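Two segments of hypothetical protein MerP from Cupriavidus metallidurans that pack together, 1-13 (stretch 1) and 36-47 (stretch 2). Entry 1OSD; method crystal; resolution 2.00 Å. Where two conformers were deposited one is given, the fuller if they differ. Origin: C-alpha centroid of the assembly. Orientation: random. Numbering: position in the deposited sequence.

Stretch 1 1-13: ATQTVTLSVPGMT
Stretch 2 36-47: VTFETRQAVVTF

Seven backbone hydrogen bonds join two antiparallel strands, 2-8 and 42-47. Q3 N donates to F47 O (2.7 Å) and F47 N to Q3 O (2.8 Å). V5 N donates to V45 O (2.9 Å) and V45 N to V5 O (2.8 Å). L7 N donates to A43 O (2.7 Å) and A43 N to L7 O (2.9 Å). Beyond the strand, V9 N donates to R41 O (2.7 Å). The angles at hydrogen run from 154° to 173°, nearest to linear in the V5-V45 pair.

One side-chain hydrogen bond crosses the strands, T4 OG1 to T46 OG1 (2.7 Å). Both threonines are m and share a face in a non-hydrogen-bonded pair, which brings their hydroxyls together. A water links the loops. It donates to F38 O (2.8 Å) and weakly to M12 O (3.3 Å), and accepts from R41 NE (3.0 Å).

The N-to-C directions differ by 160°. Both strands are extended, with phi of -68° to -154° and psi of 117° to 165°. The register runs from Q3 opposite F47 to S8 opposite Q42. T4-T46, T6-V44 and S8-Q42 are the non-hydrogen-bonded pairs. Their CA atoms lie closer than those of the hydrogen-bonded pairs, and alpha hydrogens there make CH...O contacts, such as T46 CA to Q3 O (3.2 Å).

T4, T6, S8, Q42, V44 and T46 share one face. T6 is m, V44 t. Methyl groups meet where T4 CG2 lies 3.7 Å from V44 CG1. Q42 (p, t, chi3 54°) places NE2 3.7 Å from T6 CG2.

Q3, V5, L7, A43, V45 and F47 line the other face, where V5, L7, V45 and F47 make apolar contacts. F47 is p, with chi2 91°. Q3 (m, m, chi3 126°) sets CB over its ring face, a CH-pi contact. V5 (p) brings CG1 to the ring edge, 3.7 Å from F47 CE2, and to 4.0 Å from V45 CB. L7 (m, t) sets CD1 4.3 Å from CG2 of V45 (t).

V9 to M12 and F38 to R41 are type I turns. M12 N donates to V9 O (3.1 Å) and R41 N to F38 O (3.1 Å). T37 and Q42 exchange backbone hydrogen bonds. R41 has positive phi (45/54). M12 (t, chi2 -141°, m) reaches across, with CE 3.4 Å from Q42 O. F38 (t, chi2 -91°) presents its ring edge, CE2, to T13 C at 3.4 Å. R41 extends (m, t, t), and T13 CG2 lies over its guanidinium, 3.8 Å from R41 NH2.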

# COMPACT_ATOMS: atom_id res chain seq x y z
N ALA A 1 7.00 13.98 8.95
CA ALA A 1 8.19 13.38 8.31
C ALA A 1 7.94 12.30 7.24
O ALA A 1 7.14 11.37 7.45
CB ALA A 1 9.11 12.74 9.44
N THR A 2 8.81 12.35 6.18
CA THR A 2 8.81 11.40 5.12
C THR A 2 9.24 10.01 5.59
O THR A 2 10.29 9.83 6.21
CB THR A 2 9.67 11.88 3.96
OG1 THR A 2 9.23 13.19 3.54
CG2 THR A 2 9.45 11.01 2.72
N GLN A 3 8.41 9.05 5.28
CA GLN A 3 8.62 7.66 5.65
C GLN A 3 8.44 6.77 4.45
O GLN A 3 7.68 7.13 3.53
CB GLN A 3 7.61 7.19 6.69
CG GLN A 3 7.77 7.53 8.11
CD GLN A 3 9.18 7.48 8.62
OE1 GLN A 3 9.65 8.46 9.18
NE2 GLN A 3 9.84 6.33 8.49
N THR A 4 9.16 5.63 4.47
CA THR A 4 9.03 4.61 3.49
C THR A 4 8.74 3.26 4.17
O THR A 4 9.48 2.79 5.00
CB THR A 4 10.18 4.57 2.48
OG1 THR A 4 10.01 5.63 1.51
CG2 THR A 4 9.95 3.44 1.54
N VAL A 5 7.64 2.65 3.77
CA VAL A 5 7.21 1.37 4.31
C VAL A 5 6.89 0.42 3.17
O VAL A 5 6.35 0.81 2.13
CB VAL A 5 6.02 1.55 5.23
CG1 VAL A 5 4.77 2.01 4.47
CG2 VAL A 5 5.75 0.26 6.09
N THR A 6 7.26 -0.85 3.37
CA THR A 6 6.90 -1.94 2.53
C THR A 6 5.79 -2.80 3.13
O THR A 6 5.89 -3.34 4.24
CB THR A 6 8.12 -2.86 2.19
OG1 THR A 6 9.12 -2.10 1.52
CG2 THR A 6 7.71 -3.92 1.18
N LEU A 7 4.81 -3.07 2.27
CA LEU A 7 3.62 -3.78 2.70
C LEU A 7 3.54 -5.05 1.95
O LEU A 7 3.81 -5.13 0.75
CB LEU A 7 2.36 -2.96 2.49
CG LEU A 7 2.21 -1.59 3.15
CD1 LEU A 7 0.82 -0.92 2.82
CD2 LEU A 7 2.50 -1.66 4.70
N SER A 8 3.19 -6.09 2.69
CA SER A 8 2.90 -7.40 2.13
C SER A 8 1.43 -7.47 1.81
O SER A 8 0.62 -7.28 2.71
CB SER A 8 3.36 -8.52 3.06
OG SER A 8 4.76 -8.41 3.14
N VAL A 9 1.10 -7.90 0.59
CA VAL A 9 -0.33 -7.96 0.20
C VAL A 9 -0.71 -9.34 -0.33
O VAL A 9 -0.69 -9.55 -1.54
CB VAL A 9 -0.63 -6.90 -0.77
CG1 VAL A 9 -2.10 -6.75 -0.94
CG2 VAL A 9 0.05 -5.58 -0.34
N PRO A 10 -0.98 -10.29 0.57
CA PRO A 10 -1.04 -11.72 0.17
C PRO A 10 -2.12 -12.07 -0.83
O PRO A 10 -2.00 -13.03 -1.60
CB PRO A 10 -1.20 -12.47 1.51
CG PRO A 10 -1.67 -11.41 2.51
CD PRO A 10 -1.00 -10.11 2.04
N GLY A 11 -3.19 -11.27 -0.85
CA GLY A 11 -4.19 -11.42 -1.86
C GLY A 11 -4.07 -10.86 -3.25
O GLY A 11 -5.04 -11.00 -4.06
N MET A 12 -2.95 -10.22 -3.51
CA MET A 12 -2.60 -9.61 -4.78
C MET A 12 -2.15 -10.70 -5.81
O MET A 12 -0.97 -10.84 -6.15
CB MET A 12 -1.50 -8.56 -4.51
CG MET A 12 -1.19 -7.61 -5.64
SD MET A 12 0.56 -7.26 -5.78
CE MET A 12 0.77 -6.26 -4.29
N THR A 13 -3.13 -11.48 -6.28
CA THR A 13 -2.89 -12.64 -7.10
C THR A 13 -3.43 -12.54 -8.52
O THR A 13 -3.24 -13.46 -9.30
CB THR A 13 -3.49 -13.91 -6.45
OG1 THR A 13 -4.93 -13.75 -6.26
CG2 THR A 13 -2.84 -14.13 -5.10
N VAL A 36 4.20 -1.03 -6.76
CA VAL A 36 3.69 -2.36 -6.43
C VAL A 36 4.44 -3.39 -7.23
O VAL A 36 4.72 -3.16 -8.40
CB VAL A 36 2.25 -2.51 -6.73
CG1 VAL A 36 1.42 -1.71 -5.73
CG2 VAL A 36 1.95 -2.01 -8.24
N THR A 37 4.58 -4.55 -6.65
CA THR A 37 5.24 -5.71 -7.30
C THR A 37 4.45 -6.95 -7.17
O THR A 37 4.16 -7.47 -6.06
CB THR A 37 6.69 -5.91 -6.77
OG1 THR A 37 7.42 -4.69 -7.05
CG2 THR A 37 7.37 -7.01 -7.58
N PHE A 38 4.00 -7.42 -8.33
CA PHE A 38 3.12 -8.62 -8.40
C PHE A 38 3.87 -9.87 -7.87
O PHE A 38 3.34 -10.63 -7.05
CB PHE A 38 2.53 -8.84 -9.85
CG PHE A 38 1.66 -10.15 -10.03
CD1 PHE A 38 2.24 -11.34 -10.44
CD2 PHE A 38 0.29 -10.17 -9.66
CE1 PHE A 38 1.48 -12.56 -10.57
CE2 PHE A 38 -0.48 -11.32 -9.74
CZ PHE A 38 0.11 -12.54 -10.17
N GLU A 39 5.10 -10.05 -8.30
CA GLU A 39 5.79 -11.23 -8.02
C GLU A 39 5.90 -11.45 -6.50
O GLU A 39 5.73 -12.52 -6.05
CB GLU A 39 7.17 -11.16 -8.62
CG GLU A 39 8.08 -12.36 -8.36
CD GLU A 39 9.34 -12.30 -9.24
OE1 GLU A 39 10.06 -13.35 -9.33
OE2 GLU A 39 9.67 -11.18 -9.81
N THR A 40 6.17 -10.40 -5.74
CA THR A 40 6.45 -10.55 -4.32
C THR A 40 5.29 -9.99 -3.54
O THR A 40 5.41 -9.83 -2.37
CB THR A 40 7.70 -9.78 -3.99
OG1 THR A 40 7.56 -8.47 -4.54
CG2 THR A 40 8.84 -10.38 -4.71
N ARG A 41 4.16 -9.76 -4.20
CA ARG A 41 2.95 -9.34 -3.53
C ARG A 41 3.25 -8.27 -2.54
O ARG A 41 2.95 -8.36 -1.34
CB ARG A 41 2.31 -10.48 -2.86
CG ARG A 41 1.71 -11.47 -3.79
CD ARG A 41 1.20 -12.73 -3.10
NE ARG A 41 1.03 -13.77 -4.12
CZ ARG A 41 0.63 -15.02 -3.83
NH1 ARG A 41 0.28 -15.35 -2.58
NH2 ARG A 41 0.51 -15.89 -4.81
N GLN A 42 3.90 -7.21 -3.05
CA GLN A 42 4.17 -6.12 -2.18
C GLN A 42 3.94 -4.72 -2.75
O GLN A 42 3.74 -4.57 -3.98
CB GLN A 42 5.48 -6.32 -1.46
CG GLN A 42 6.74 -6.50 -2.20
CD GLN A 42 7.96 -6.80 -1.29
OE1 GLN A 42 7.97 -7.76 -0.45
NE2 GLN A 42 8.96 -6.13 -1.57
N ALA A 43 3.77 -3.75 -1.84
CA ALA A 43 3.66 -2.30 -2.18
C ALA A 43 4.59 -1.51 -1.27
O ALA A 43 4.57 -1.74 -0.02
CB ALA A 43 2.20 -1.82 -2.01
N VAL A 44 5.43 -0.61 -1.87
CA VAL A 44 6.40 0.24 -1.19
C VAL A 44 5.82 1.68 -1.27
O VAL A 44 5.62 2.23 -2.38
CB VAL A 44 7.89 0.25 -1.90
CG1 VAL A 44 8.88 1.26 -1.19
CG2 VAL A 44 8.51 -1.20 -2.24
N VAL A 45 5.52 2.25 -0.09
CA VAL A 45 4.76 3.49 0.02
C VAL A 45 5.60 4.48 0.72
O VAL A 45 6.11 4.22 1.81
CB VAL A 45 3.49 3.31 0.86
CG1 VAL A 45 2.64 4.59 0.87
CG2 VAL A 45 2.72 2.09 0.45
N THR A 46 5.79 5.62 0.06
CA THR A 46 6.49 6.78 0.62
C THR A 46 5.41 7.84 0.98
O THR A 46 4.52 8.18 0.19
CB THR A 46 7.43 7.38 -0.38
OG1 THR A 46 8.53 6.51 -0.63
CG2 THR A 46 8.06 8.68 0.18
N PHE A 47 5.46 8.27 2.22
CA PHE A 47 4.36 9.08 2.72
C PHE A 47 4.83 10.00 3.85
O PHE A 47 5.92 9.80 4.50
CB PHE A 47 3.22 8.15 3.23
CG PHE A 47 3.56 7.41 4.52
CD1 PHE A 47 3.26 7.97 5.75
CD2 PHE A 47 4.18 6.11 4.50
CE1 PHE A 47 3.57 7.30 6.98
CE2 PHE A 47 4.56 5.47 5.74
CZ PHE A 47 4.22 6.08 6.98
O HOH W 1 1.61 -12.82 -6.93